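Local coordinates for periplasmic binding protein (Thermotoga lettingae TMO, PDB 4RY8) that binds 5-methylthioribose in the cleft between its two lobes and probably serves as the solute-binding component of a sugar transporter, at residues R22-G25 / F29-R32; A35-M40 / L261-A266; M204-A209 / T234-M239. All coordinates share one frame; numbering follows the deposited sequence. Where two conformers were deposited one is given.

Interaction 1: residues R22-G25 / F29-R32; sequences REVG and FFER. With SR1 (5-S-methyl-5-thio-alpha-D-ribofuranose), chain G.
Val24 reaches one face of the Phe30 ring with a single methyl: CG1 lies 3.6 Å from CE2 of Phe30, an off-centre CH-pi contact 29° off the ring normal. The Val24 carbonyl oxygen sits over the same face, also off-centre, while CD1 of Phe29 covers the middle of the other, so the ring is held between its own neighbour and the loop. Phe30 CB also rests 3.7 Å from Gly25 O. The two phenylalanines differ in their first torsion. In Phe30, CG stands anti to the carbonyl carbon (chi1 -78°), which sends the ring back against the loop, with CZ 3.6 Å from the ring oxygen O4 of the bound sugar. In Phe29, CG is anti to the backbone N (chi1 174°), and that ring lays a face under sugar C2, 3.5 Å from CZ. Arg22 brings its guanidinium edge-on to Phe30 O, with NH2 3.4 Å away, while NH1 is hydrogen-bonded to Thr52; a CB on Gly25 would probably be crowded by that NH1. The turn from strand 17-22 into helix 28-44 is the first beta-alpha unit of a type I periplasmic binding protein, and here it supplies an aromatic wall of the methylthioribose pocket.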
ATOM      1  N   ARG C  22      -6.440  -6.817 -26.964  1.00 22.19           N
ATOM      2  CA  ARG C  22      -6.892  -5.882 -25.960  1.00 23.93           C
ATOM      3  C   ARG C  22      -8.362  -5.793 -25.880  1.00 21.27           C
ATOM      4  O   ARG C  22      -9.004  -5.729 -26.889  1.00 29.73           O
ATOM      5  CB  ARG C  22      -6.437  -4.470 -26.321  1.00 25.15           C
ATOM      6  CG  ARG C  22      -4.961  -4.338 -26.665  1.00 31.83           C
ATOM      7  CD  ARG C  22      -4.807  -3.303 -27.745  1.00 53.02           C
ATOM      8  NE  ARG C  22      -4.630  -2.003 -27.154  1.00 42.72           N
ATOM      9  CZ  ARG C  22      -4.958  -0.838 -27.709  1.00 34.70           C
ATOM     10  NH1 ARG C  22      -5.554  -0.725 -28.902  1.00 41.54           N
ATOM     11  NH2 ARG C  22      -4.684   0.248 -27.020  1.00 32.38           N
ATOM     12  N   GLU C  23      -8.888  -5.646 -24.688  1.00 20.25           N
ATOM     13  CA  GLU C  23     -10.319  -5.400 -24.524  1.00 22.75           C
ATOM     14  C   GLU C  23     -10.669  -3.965 -24.884  1.00 29.55           C
ATOM     15  O   GLU C  23     -11.699  -3.703 -25.493  1.00 27.44           O
ATOM     16  CB  GLU C  23     -10.757  -5.681 -23.083  1.00 21.35           C
ATOM     17  CG  GLU C  23     -12.279  -5.702 -22.888  1.00 24.34           C
ATOM     18  CD  GLU C  23     -12.775  -5.668 -21.416  1.00 24.73           C
ATOM     19  OE1 GLU C  23     -11.994  -5.821 -20.446  1.00 27.91           O
ATOM     20  OE2 GLU C  23     -13.991  -5.476 -21.206  1.00 33.10           O
ATOM     21  N   VAL C  24      -9.803  -3.031 -24.524  1.00 22.42           N
ATOM     22  CA  VAL C  24     -10.187  -1.633 -24.475  1.00 30.30           C
ATOM     23  C   VAL C  24      -9.034  -0.810 -25.034  1.00 27.45           C
ATOM     24  O   VAL C  24      -7.887  -1.107 -24.759  1.00 24.58           O
ATOM     25  CB  VAL C  24     -10.487  -1.227 -23.002  1.00 41.97           C
ATOM     26  CG1 VAL C  24     -10.451   0.287 -22.795  1.00 35.20           C
ATOM     27  CG2 VAL C  24     -11.831  -1.796 -22.576  1.00 62.40           C
ATOM     28  N   GLY C  25      -9.344   0.198 -25.830  1.00 27.01           N
ATOM     29  CA  GLY C  25      -8.303   1.047 -26.404  1.00 33.16           C
ATOM     30  C   GLY C  25      -8.527   2.547 -26.294  1.00 26.45           C
ATOM     31  O   GLY C  25      -7.701   3.304 -26.787  1.00 28.22           O
ATOM     32  N   PHE C  29      -3.950   7.030 -21.908  1.00 25.20           N
ATOM     33  CA  PHE C  29      -3.299   5.910 -21.208  1.00 26.56           C
ATOM     34  C   PHE C  29      -3.085   4.716 -22.129  1.00 23.94           C
ATOM     35  O   PHE C  29      -1.983   4.208 -22.257  1.00 34.54           O
ATOM     36  CB  PHE C  29      -4.084   5.457 -19.963  1.00 24.38           C
ATOM     37  CG  PHE C  29      -3.503   4.218 -19.312  1.00 25.21           C
ATOM     38  CD1 PHE C  29      -3.762   2.934 -19.817  1.00 36.45           C
ATOM     39  CD2 PHE C  29      -2.666   4.337 -18.238  1.00 21.59           C
ATOM     40  CE1 PHE C  29      -3.188   1.804 -19.245  1.00 40.94           C
ATOM     41  CE2 PHE C  29      -2.086   3.236 -17.665  1.00 22.27           C
ATOM     42  CZ  PHE C  29      -2.351   1.960 -18.157  1.00 32.74           C
ATOM     43  N   PHE C  30      -4.148   4.295 -22.788  1.00 28.13           N
ATOM     44  CA  PHE C  30      -4.125   3.091 -23.582  1.00 28.56           C
ATOM     45  C   PHE C  30      -3.376   3.339 -24.893  1.00 37.48           C
ATOM     46  O   PHE C  30      -2.670   2.457 -25.375  1.00 25.00           O
ATOM     47  CB  PHE C  30      -5.551   2.596 -23.813  1.00 28.73           C
ATOM     48  CG  PHE C  30      -6.135   1.884 -22.625  1.00 26.35           C
ATOM     49  CD1 PHE C  30      -5.596   0.672 -22.214  1.00 28.02           C
ATOM     50  CD2 PHE C  30      -7.228   2.388 -21.941  1.00 34.49           C
ATOM     51  CE1 PHE C  30      -6.114  -0.006 -21.105  1.00 31.78           C
ATOM     52  CE2 PHE C  30      -7.754   1.724 -20.852  1.00 33.28           C
ATOM     53  CZ  PHE C  30      -7.205   0.515 -20.435  1.00 25.43           C
ATOM     54  N   GLU C  31      -3.462   4.552 -25.435  1.00 27.92           N
ATOM     55  CA  GLU C  31      -2.729   4.867 -26.674  1.00 30.26           C
ATOM     56  C   GLU C  31      -1.239   4.869 -26.416  1.00 25.48           C
ATOM     57  O   GLU C  31      -0.444   4.472 -27.256  1.00 27.73           O
ATOM     58  CB  GLU C  31      -3.163   6.224 -27.252  1.00 38.73           C
ATOM     59  CG  GLU C  31      -4.653   6.310 -27.600  1.00 37.22           C
ATOM     60  CD  GLU C  31      -5.160   7.741 -27.793  1.00 29.82           C
ATOM     61  OE1 GLU C  31      -4.344   8.656 -27.986  1.00 47.70           O
ATOM     62  OE2 GLU C  31      -6.382   7.949 -27.775  1.00 50.48           O
ATOM     63  N   ARG C  32      -0.859   5.297 -25.230  1.00 27.14           N
ATOM     64  CA  ARG C  32       0.555   5.406 -24.883  0.50 29.06           C
ATOM     65  C   ARG C  32       1.152   4.027 -24.623  1.00 26.73           C
ATOM     66  O   ARG C  32       2.289   3.751 -24.977  1.00 31.41           O
ATOM     67  CB  ARG C  32       0.736   6.349 -23.694  0.50 25.76           C
ATOM     68  CG  ARG C  32       0.512   7.814 -24.060  0.50 27.97           C
ATOM     69  CD  ARG C  32       1.682   8.378 -24.867  0.50 30.33           C
ATOM     70  NE  ARG C  32       1.489   8.233 -26.310  0.50 35.82           N
ATOM     71  CZ  ARG C  32       2.474   8.192 -27.201  0.50 41.94           C
ATOM     72  NH1 ARG C  32       2.186   8.059 -28.487  0.50 47.15           N
ATOM     73  NH2 ARG C  32       3.744   8.276 -26.809  0.50 38.53           N
TER
HETATM   74  CS  SR1 G 401     -11.232   0.290 -18.092  1.00 25.10           C
HETATM   75  S   SR1 G 401      -9.896  -0.301 -17.077  1.00 20.45           S
HETATM   76  C5  SR1 G 401      -8.997   1.269 -17.086  1.00 25.11           C
HETATM   77  C4  SR1 G 401      -7.705   1.173 -16.278  1.00 20.17           C
HETATM   78  O4  SR1 G 401      -6.963   0.145 -16.850  1.00 23.29           O
HETATM   79  C1  SR1 G 401      -5.567   0.491 -16.948  1.00 43.30           C
HETATM   80  O1  SR1 G 401      -4.866  -0.390 -16.137  1.00 27.28           O
HETATM   81  C2  SR1 G 401      -5.366   1.922 -16.474  1.00 30.48           C
HETATM   82  O2  SR1 G 401      -4.599   2.122 -15.255  1.00 20.18           O
HETATM   83  C3  SR1 G 401      -6.798   2.397 -16.320  1.00 21.80           C
HETATM   84  O3  SR1 G 401      -6.944   3.174 -15.139  1.00 22.86           O

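Interaction 2: residues A35-M40 / L261-A266; sequences AGAQSM and LAVRAA
Met40 lies across Val263 and Arg264, and it contributes the largest share of the surface buried between the two helices. Its CB meets CB of Val263 at 3.9 Å. With CG anti to the backbone N (chi1 -165°) and bends at the next two torsions, the chain then carries SD to 3.4 Å from CG of Arg264. The sulfur also sits at the edge of the guanidinium, in its plane, where NH1 makes a weak hydrogen bond to it (3.5 Å, 155°). One turn back, Ala37 CB touches CG2 of Val263 at 3.6 Å, so the valine packs against both Ala37 and Met40. Cut back to alanine, position 40 would lose the sulfur, and Val263 would probably lie beside a gap, with Arg264 NH1 missing its weak partner.

The next shell fixes these groups. The guanidinium is gripped from its other nitrogens, NH2 by the carbonyl of Leu314 and NE, weakly, by that of Val315. Ser39 turns its hydroxyl back onto its own helix, giving a bond to Gly36 O (3.0 Å) on top of the one from Met40 N, and it also meets Tyr256 and Arg260 of the opposing helix. Leu261, Ala262 and Ala265 face Ile114 on strand 113-115.

The segment axes approach to 8.3 Å at 42°, a spacing consistent with the small Ala37 facing Val263 where the CA atoms are nearest. Helix 28-44 and helix 255-270 pack side by side against the parallel sheet of one lobe, the layered alpha/beta arrangement of type I periplasmic binding proteins.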
ATOM      1  N   ALA C  35       1.739   2.645 -28.040  1.00 26.46           N
ATOM      2  CA  ALA C  35       2.961   3.213 -28.586  1.00 35.91           C
ATOM      3  C   ALA C  35       4.197   2.527 -27.983  1.00 32.19           C
ATOM      4  O   ALA C  35       5.103   2.158 -28.722  1.00 36.38           O
ATOM      5  CB  ALA C  35       3.033   4.720 -28.361  1.00 37.50           C
ATOM      6  N   GLY C  36       4.219   2.360 -26.658  1.00 26.78           N
ATOM      7  CA  GLY C  36       5.280   1.670 -25.971  1.00 25.83           C
ATOM      8  C   GLY C  36       5.512   0.245 -26.457  1.00 29.24           C
ATOM      9  O   GLY C  36       6.636  -0.154 -26.702  1.00 26.18           O
ATOM     10  N   ALA C  37       4.445  -0.531 -26.614  1.00 25.77           N
ATOM     11  CA  ALA C  37       4.556  -1.881 -27.115  1.00 25.84           C
ATOM     12  C   ALA C  37       5.217  -1.832 -28.489  1.00 31.99           C
ATOM     13  O   ALA C  37       6.157  -2.562 -28.755  1.00 29.67           O
ATOM     14  CB  ALA C  37       3.149  -2.550 -27.168  1.00 26.80           C
ATOM     15  N   GLN C  38       4.749  -0.952 -29.354  1.00 31.93           N
ATOM     16  CA  GLN C  38       5.326  -0.840 -30.707  1.00 33.40           C
ATOM     17  C   GLN C  38       6.787  -0.459 -30.706  1.00 38.13           C
ATOM     18  O   GLN C  38       7.558  -1.011 -31.493  1.00 46.11           O
ATOM     19  CB  GLN C  38       4.537   0.152 -31.554  1.00 33.99           C
ATOM     20  CG  GLN C  38       3.115  -0.314 -31.809  1.00 30.92           C
ATOM     21  CD  GLN C  38       2.177   0.820 -32.141  1.00 40.30           C
ATOM     22  OE1 GLN C  38       2.456   1.983 -31.848  1.00 51.06           O
ATOM     23  NE2 GLN C  38       1.054   0.491 -32.758  1.00 42.00           N
ATOM     24  N   SER C  39       7.188   0.460 -29.823  1.00 32.99           N
ATOM     25  CA  SER C  39       8.603   0.805 -29.760  1.00 48.22           C
ATOM     26  C   SER C  39       9.436  -0.363 -29.227  1.00 52.63           C
ATOM     27  O   SER C  39      10.572  -0.499 -29.655  1.00 41.00           O
ATOM     28  CB  SER C  39       8.880   2.082 -28.958  1.00 35.26           C
ATOM     29  OG  SER C  39       8.588   1.927 -27.579  1.00 33.54           O
ATOM     30  N   MET C  40       8.902  -1.198 -28.314  1.00 31.03           N
ATOM     31  CA  MET C  40       9.682  -2.348 -27.825  1.00 33.27           C
ATOM     32  C   MET C  40       9.799  -3.393 -28.929  1.00 36.95           C
ATOM     33  O   MET C  40      10.872  -3.953 -29.131  1.00 32.69           O
ATOM     34  CB  MET C  40       9.119  -2.994 -26.541  1.00 32.22           C
ATOM     35  CG  MET C  40      10.080  -3.937 -25.817  1.00 31.04           C
ATOM     36  SD  MET C  40      11.394  -3.139 -24.840  1.00 30.34           S
ATOM     37  CE  MET C  40      12.827  -3.209 -25.899  1.00 47.66           C
ATOM     38  N   LEU C 261       7.203  -3.124 -21.383  1.00 25.89           N
ATOM     39  CA  LEU C 261       7.341  -4.287 -20.516  1.00 29.63           C
ATOM     40  C   LEU C 261       6.535  -5.506 -21.039  1.00 26.83           C
ATOM     41  O   LEU C 261       7.004  -6.655 -21.025  1.00 25.47           O
ATOM     42  CB  LEU C 261       6.912  -3.944 -19.070  1.00 24.76           C
ATOM     43  CG  LEU C 261       6.797  -5.144 -18.114  1.00 25.97           C
ATOM     44  CD1 LEU C 261       8.098  -5.940 -18.056  1.00 34.03           C
ATOM     45  CD2 LEU C 261       6.396  -4.713 -16.707  1.00 23.28           C
ATOM     46  N   ALA C 262       5.322  -5.247 -21.479  1.00 24.00           N
ATOM     47  CA  ALA C 262       4.459  -6.357 -21.895  1.00 25.19           C
ATOM     48  C   ALA C 262       5.050  -7.082 -23.083  1.00 30.85           C
ATOM     49  O   ALA C 262       4.978  -8.305 -23.142  1.00 24.57           O
ATOM     50  CB  ALA C 262       3.038  -5.871 -22.199  1.00 30.00           C
ATOM     51  N   VAL C 263       5.679  -6.337 -24.005  1.00 25.96           N
ATOM     52  CA  VAL C 263       6.267  -6.960 -25.176  1.00 32.84           C
ATOM     53  C   VAL C 263       7.526  -7.711 -24.789  1.00 31.45           C
ATOM     54  O   VAL C 263       7.735  -8.844 -25.257  1.00 26.85           O
ATOM     55  CB  VAL C 263       6.522  -5.939 -26.298  1.00 29.11           C
ATOM     56  CG1 VAL C 263       7.439  -6.494 -27.390  1.00 36.95           C
ATOM     57  CG2 VAL C 263       5.178  -5.505 -26.865  1.00 29.53           C
ATOM     58  N   ARG C 264       8.350  -7.084 -23.935  1.00 37.42           N
ATOM     59  CA  ARG C 264       9.583  -7.693 -23.432  1.00 28.93           C
ATOM     60  C   ARG C 264       9.317  -8.989 -22.775  1.00 27.64           C
ATOM     61  O   ARG C 264      10.084  -9.907 -22.964  1.00 31.63           O
ATOM     62  CB  ARG C 264      10.276  -6.837 -22.371  1.00 38.19           C
ATOM     63  CG  ARG C 264      11.358  -5.970 -22.914  1.00 47.48           C
ATOM     64  CD  ARG C 264      12.442  -5.699 -21.885  1.00 76.47           C
ATOM     65  NE  ARG C 264      11.972  -5.202 -20.585  1.00 37.00           N
ATOM     66  CZ  ARG C 264      11.390  -4.025 -20.383  1.00 30.31           C
ATOM     67  NH1 ARG C 264      11.127  -3.189 -21.384  1.00 32.70           N
ATOM     68  NH2 ARG C 264      11.080  -3.672 -19.154  1.00 32.03           N
ATOM     69  N   ALA C 265       8.255  -9.043 -21.952  1.00 27.43           N
ATOM     70  CA  ALA C 265       7.877 -10.264 -21.253  1.00 30.64           C
ATOM     71  C   ALA C 265       7.533 -11.355 -22.237  1.00 31.00           C
ATOM     72  O   ALA C 265       7.964 -12.505 -22.094  1.00 28.28           O
ATOM     73  CB  ALA C 265       6.696 -10.022 -20.303  1.00 29.01           C
ATOM     74  N   ALA C 266       6.692 -10.990 -23.199  1.00 33.63           N
ATOM     75  CA  ALA C 266       6.274 -11.900 -24.228  1.00 27.54           C
ATOM     76  C   ALA C 266       7.497 -12.450 -24.933  1.00 28.02           C
ATOM     77  O   ALA C 266       7.631 -13.648 -25.115  1.00 30.24           O
ATOM     78  CB  ALA C 266       5.383 -11.192 -25.211  1.00 25.60           C
TER

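Interaction 3: residues M204-A209 / T234-M239; sequences MWDEFA and TEDIQM. With SR1 (5-S-methyl-5-thio-alpha-D-ribofuranose), chain G.
Asp206 and Asp236 point their carboxylates at each other between two helices of the second lobe of this type I periplasmic binding protein fold, and they account for most of the surface this contact buries. Each helix follows a neighbouring strand of the sheet, 200-203 and 226-230, so the contact joins two consecutive beta-alpha units near the carboxyl ends of their strands. The backbones stay well apart, with CA of Asp206 and CA of Asp236 7.3 Å from each other, and the two side chains span the interval. Asp206 has CG between its backbone N and carbonyl carbon (chi1 62°), a placement that turns the group toward the facing helix. Asp236 comes to meet it at about a right angle, the carboxylate planes 79° apart. As modelled, the nearest oxygens, both OD2, are only 2.4 Å apart, a spacing that is doubtful.

Side-chain acceptors hold the backbone N of both acids. The N of Asp206 is hydrogen-bonded to OD2 of Asp231, an oxygen that also binds the sugar, so Asp231 links this helix start to the ligand. The N of Asp236 is bonded to the hydroxyl of Thr233, and the Asp236 side chain packs on Trp247 and Lys210. Lys210, salt-bridged to Glu207, probably offsets some of the negative charge here.

Just ahead of Asp206, Trp205 occupies the N-cap position and is sandwiched. Glu207 CB lies 3.5 Å above the middle of one indole face. Over the opposite face, toward the rim, is C5 of the sugar, 3.6 Å above the ring plane; separately, sugar C3 approaches CD1 of Trp205 to 3.3 Å.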
ATOM      1  N   MET C 204     -11.288   6.322 -10.557  1.00 16.30           N
ATOM      2  CA  MET C 204     -10.296   5.238 -10.619  1.00 15.42           C
ATOM      3  C   MET C 204      -9.707   4.958 -12.046  1.00 15.79           C
ATOM      4  O   MET C 204      -9.043   3.978 -12.243  1.00 15.56           O
ATOM      5  CB  MET C 204     -10.927   3.992  -9.961  1.00 18.32           C
ATOM      6  CG  MET C 204     -11.095   4.060  -8.411  1.00 17.50           C
ATOM      7  SD  MET C 204      -9.552   4.611  -7.539  1.00 14.61           S
ATOM      8  CE  MET C 204      -9.940   4.089  -5.876  1.00 28.46           C
ATOM      9  N   TRP C 205      -9.969   5.822 -13.018  1.00 20.58           N
ATOM     10  CA  TRP C 205      -9.286   5.795 -14.349  1.00 23.92           C
ATOM     11  C   TRP C 205      -9.175   7.244 -14.830  1.00 16.79           C
ATOM     12  O   TRP C 205     -10.114   7.986 -14.590  1.00 16.37           O
ATOM     13  CB  TRP C 205     -10.142   4.908 -15.301  1.00 17.75           C
ATOM     14  CG  TRP C 205      -9.754   4.878 -16.752  1.00 19.66           C
ATOM     15  CD1 TRP C 205      -8.515   5.086 -17.298  1.00 18.24           C
ATOM     16  CD2 TRP C 205     -10.608   4.575 -17.825  1.00 19.93           C
ATOM     17  NE1 TRP C 205      -8.561   4.950 -18.652  1.00 18.60           N
ATOM     18  CE2 TRP C 205      -9.844   4.635 -19.008  1.00 24.17           C
ATOM     19  CE3 TRP C 205     -11.967   4.270 -17.912  1.00 19.60           C
ATOM     20  CZ2 TRP C 205     -10.400   4.407 -20.264  1.00 22.02           C
ATOM     21  CZ3 TRP C 205     -12.512   4.052 -19.141  1.00 20.06           C
ATOM     22  CH2 TRP C 205     -11.750   4.096 -20.298  1.00 21.11           C
ATOM     23  N   ASP C 206      -8.061   7.709 -15.461  1.00 20.16           N
ATOM     24  CA  ASP C 206      -8.006   9.101 -15.842  1.00 17.37           C
ATOM     25  C   ASP C 206      -9.107   9.565 -16.802  1.00 23.66           C
ATOM     26  O   ASP C 206      -9.452  10.738 -16.799  1.00 24.93           O
ATOM     27  CB  ASP C 206      -6.579   9.602 -16.322  1.00 19.66           C
ATOM     28  CG  ASP C 206      -6.061   8.888 -17.579  1.00 22.95           C
ATOM     29  OD1 ASP C 206      -6.691   7.946 -18.094  1.00 19.64           O
ATOM     30  OD2 ASP C 206      -4.972   9.302 -18.098  1.00 23.42           O
ATOM     31  N   GLU C 207      -9.690   8.675 -17.600  1.00 25.45           N
ATOM     32  CA  GLU C 207     -10.826   9.043 -18.465  1.00 22.03           C
ATOM     33  C   GLU C 207     -12.100   9.405 -17.666  1.00 20.26           C
ATOM     34  O   GLU C 207     -12.847  10.330 -18.044  1.00 20.88           O
ATOM     35  CB  GLU C 207     -11.107   7.941 -19.490  1.00 20.05           C
ATOM     36  CG  GLU C 207     -10.001   7.772 -20.516  1.00 23.04           C
ATOM     37  CD  GLU C 207      -9.767   9.017 -21.349  1.00 26.10           C
ATOM     38  OE1 GLU C 207     -10.729   9.586 -21.919  1.00 25.44           O
ATOM     39  OE2 GLU C 207      -8.602   9.431 -21.459  1.00 25.18           O
ATOM     40  N   PHE C 208     -12.309   8.739 -16.550  1.00 25.54           N
ATOM     41  CA  PHE C 208     -13.401   9.091 -15.642  1.00 20.14           C
ATOM     42  C   PHE C 208     -13.079  10.479 -15.036  1.00 20.81           C
ATOM     43  O   PHE C 208     -13.909  11.379 -14.993  1.00 19.70           O
ATOM     44  CB  PHE C 208     -13.491   8.111 -14.475  1.00 21.50           C
ATOM     45  CG  PHE C 208     -14.017   6.719 -14.801  1.00 28.52           C
ATOM     46  CD1 PHE C 208     -15.035   6.474 -15.732  1.00 18.20           C
ATOM     47  CD2 PHE C 208     -13.570   5.664 -14.035  1.00 21.38           C
ATOM     48  CE1 PHE C 208     -15.471   5.179 -15.937  1.00 20.02           C
ATOM     49  CE2 PHE C 208     -14.023   4.377 -14.229  1.00 23.85           C
ATOM     50  CZ  PHE C 208     -14.984   4.144 -15.171  1.00 21.44           C
ATOM     51  N   ALA C 209     -11.851  10.642 -14.566  1.00 22.19           N
ATOM     52  CA  ALA C 209     -11.424  11.910 -13.938  1.00 25.17           C
ATOM     53  C   ALA C 209     -11.620  13.114 -14.875  1.00 21.00           C
ATOM     54  O   ALA C 209     -12.139  14.135 -14.471  1.00 21.64           O
ATOM     55  CB  ALA C 209      -9.961  11.812 -13.486  1.00 22.97           C
ATOM     56  N   THR C 234       0.312  13.227 -20.440  1.00 30.34           N
ATOM     57  CA  THR C 234       0.494  14.653 -20.720  1.00 29.54           C
ATOM     58  C   THR C 234      -0.851  15.390 -20.718  1.00 33.82           C
ATOM     59  O   THR C 234      -0.968  16.469 -20.128  1.00 30.18           O
ATOM     60  CB  THR C 234       1.255  14.858 -22.026  1.00 34.44           C
ATOM     61  OG1 THR C 234       2.593  14.384 -21.827  1.00 29.41           O
ATOM     62  CG2 THR C 234       1.278  16.314 -22.428  1.00 37.75           C
ATOM     63  N   GLU C 235      -1.874  14.791 -21.317  1.00 38.13           N
ATOM     64  CA  GLU C 235      -3.229  15.352 -21.220  1.00 35.48           C
ATOM     65  C   GLU C 235      -3.647  15.595 -19.769  1.00 28.25           C
ATOM     66  O   GLU C 235      -4.142  16.666 -19.430  1.00 29.08           O
ATOM     67  CB  GLU C 235      -4.241  14.442 -21.922  1.00 35.96           C
ATOM     68  CG  GLU C 235      -4.207  14.589 -23.434  1.00 35.29           C
ATOM     69  CD  GLU C 235      -5.021  13.540 -24.151  1.00 48.09           C
ATOM     70  OE1 GLU C 235      -5.779  12.762 -23.493  1.00 38.39           O
ATOM     71  OE2 GLU C 235      -4.902  13.505 -25.388  1.00 56.76           O
ATOM     72  N   ASP C 236      -3.480  14.583 -18.920  1.00 30.63           N
ATOM     73  CA  ASP C 236      -3.749  14.732 -17.501  1.00 23.24           C
ATOM     74  C   ASP C 236      -2.977  15.850 -16.853  1.00 26.38           C
ATOM     75  O   ASP C 236      -3.538  16.713 -16.181  1.00 26.73           O
ATOM     76  CB  ASP C 236      -3.398  13.433 -16.802  1.00 26.81           C
ATOM     77  CG  ASP C 236      -4.324  12.272 -17.221  1.00 28.46           C
ATOM     78  OD1 ASP C 236      -5.358  12.565 -17.854  1.00 23.54           O
ATOM     79  OD2 ASP C 236      -3.992  11.099 -16.940  1.00 24.77           O
ATOM     80  N   ILE C 237      -1.663  15.815 -17.039  1.00 25.16           N
ATOM     81  CA  ILE C 237      -0.786  16.941 -16.580  1.00 26.67           C
ATOM     82  C   ILE C 237      -1.320  18.332 -16.963  1.00 28.41           C
ATOM     83  O   ILE C 237      -1.449  19.235 -16.081  1.00 29.41           O
ATOM     84  CB  ILE C 237       0.651  16.718 -17.074  1.00 26.46           C
ATOM     85  CG1 ILE C 237       1.267  15.532 -16.298  1.00 26.67           C
ATOM     86  CG2 ILE C 237       1.491  17.989 -16.926  1.00 32.00           C
ATOM     87  CD1 ILE C 237       2.512  14.916 -16.936  1.00 26.66           C
ATOM     88  N   GLN C 238      -1.635  18.509 -18.256  1.00 35.03           N
ATOM     89  CA  GLN C 238      -2.101  19.810 -18.787  1.00 37.55           C
ATOM     90  C   GLN C 238      -3.354  20.215 -18.080  1.00 41.60           C
ATOM     91  O   GLN C 238      -3.542  21.365 -17.723  1.00 31.16           O
ATOM     92  CB  GLN C 238      -2.469  19.721 -20.270  1.00 36.65           C
ATOM     93  CG  GLN C 238      -1.301  19.565 -21.208  1.00 41.75           C
ATOM     94  CD  GLN C 238      -1.722  18.983 -22.556  1.00103.48           C
ATOM     95  OE1 GLN C 238      -2.899  18.677 -22.813  1.00 54.76           O
ATOM     96  NE2 GLN C 238      -0.753  18.825 -23.427  1.00 62.09           N
ATOM     97  N   MET C 239      -4.257  19.261 -17.913  1.00 27.88           N
ATOM     98  CA  MET C 239      -5.459  19.571 -17.223  1.00 30.32           C
ATOM     99  C   MET C 239      -5.280  19.793 -15.699  1.00 40.84           C
ATOM    100  O   MET C 239      -6.095  20.498 -15.092  1.00 40.38           O
ATOM    101  CB  MET C 239      -6.479  18.457 -17.472  1.00 26.71           C
ATOM    102  CG  MET C 239      -7.033  18.355 -18.889  1.00 30.53           C
ATOM    103  SD  MET C 239      -8.360  17.106 -18.972  1.00 25.95           S
ATOM    104  CE  MET C 239      -9.420  17.738 -17.695  1.00 23.02           C
TER
HETATM  105  CS  SR1 G 401     -11.232   0.290 -18.092  1.00 25.10           C
HETATM  106  S   SR1 G 401      -9.896  -0.301 -17.077  1.00 20.45           S
HETATM  107  C5  SR1 G 401      -8.997   1.269 -17.086  1.00 25.11           C
HETATM  108  C4  SR1 G 401      -7.705   1.173 -16.278  1.00 20.17           C
HETATM  109  O4  SR1 G 401      -6.963   0.145 -16.850  1.00 23.29           O
HETATM  110  C1  SR1 G 401      -5.567   0.491 -16.948  1.00 43.30           C
HETATM  111  O1  SR1 G 401      -4.866  -0.390 -16.137  1.00 27.28           O
HETATM  112  C2  SR1 G 401      -5.366   1.922 -16.474  1.00 30.48           C
HETATM  113  O2  SR1 G 401      -4.599   2.122 -15.255  1.00 20.18           O
HETATM  114  C3  SR1 G 401      -6.798   2.397 -16.320  1.00 21.80           C
HETATM  115  O3  SR1 G 401      -6.944   3.174 -15.139  1.00 22.86           O

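From the N terminus, interaction 1 closes a very short loop between strand 17-22 and helix 28-44. Farther along that same helix, interaction 2 opens and is completed only by 261-266, more than 200 residues later, when the chain has passed through the second lobe and come back to the first. Interaction 3 is nested inside this long loop and joins 204-209 to 234-239 within the second lobe. Interactions 1 and 3 meet across the cleft, where both touch the sugar and Phe30 CE2 packs 3.8 Å from Trp205 CZ2. Interaction 2 stands back from the site, its nearest atoms about 12 Å from those of interaction 3.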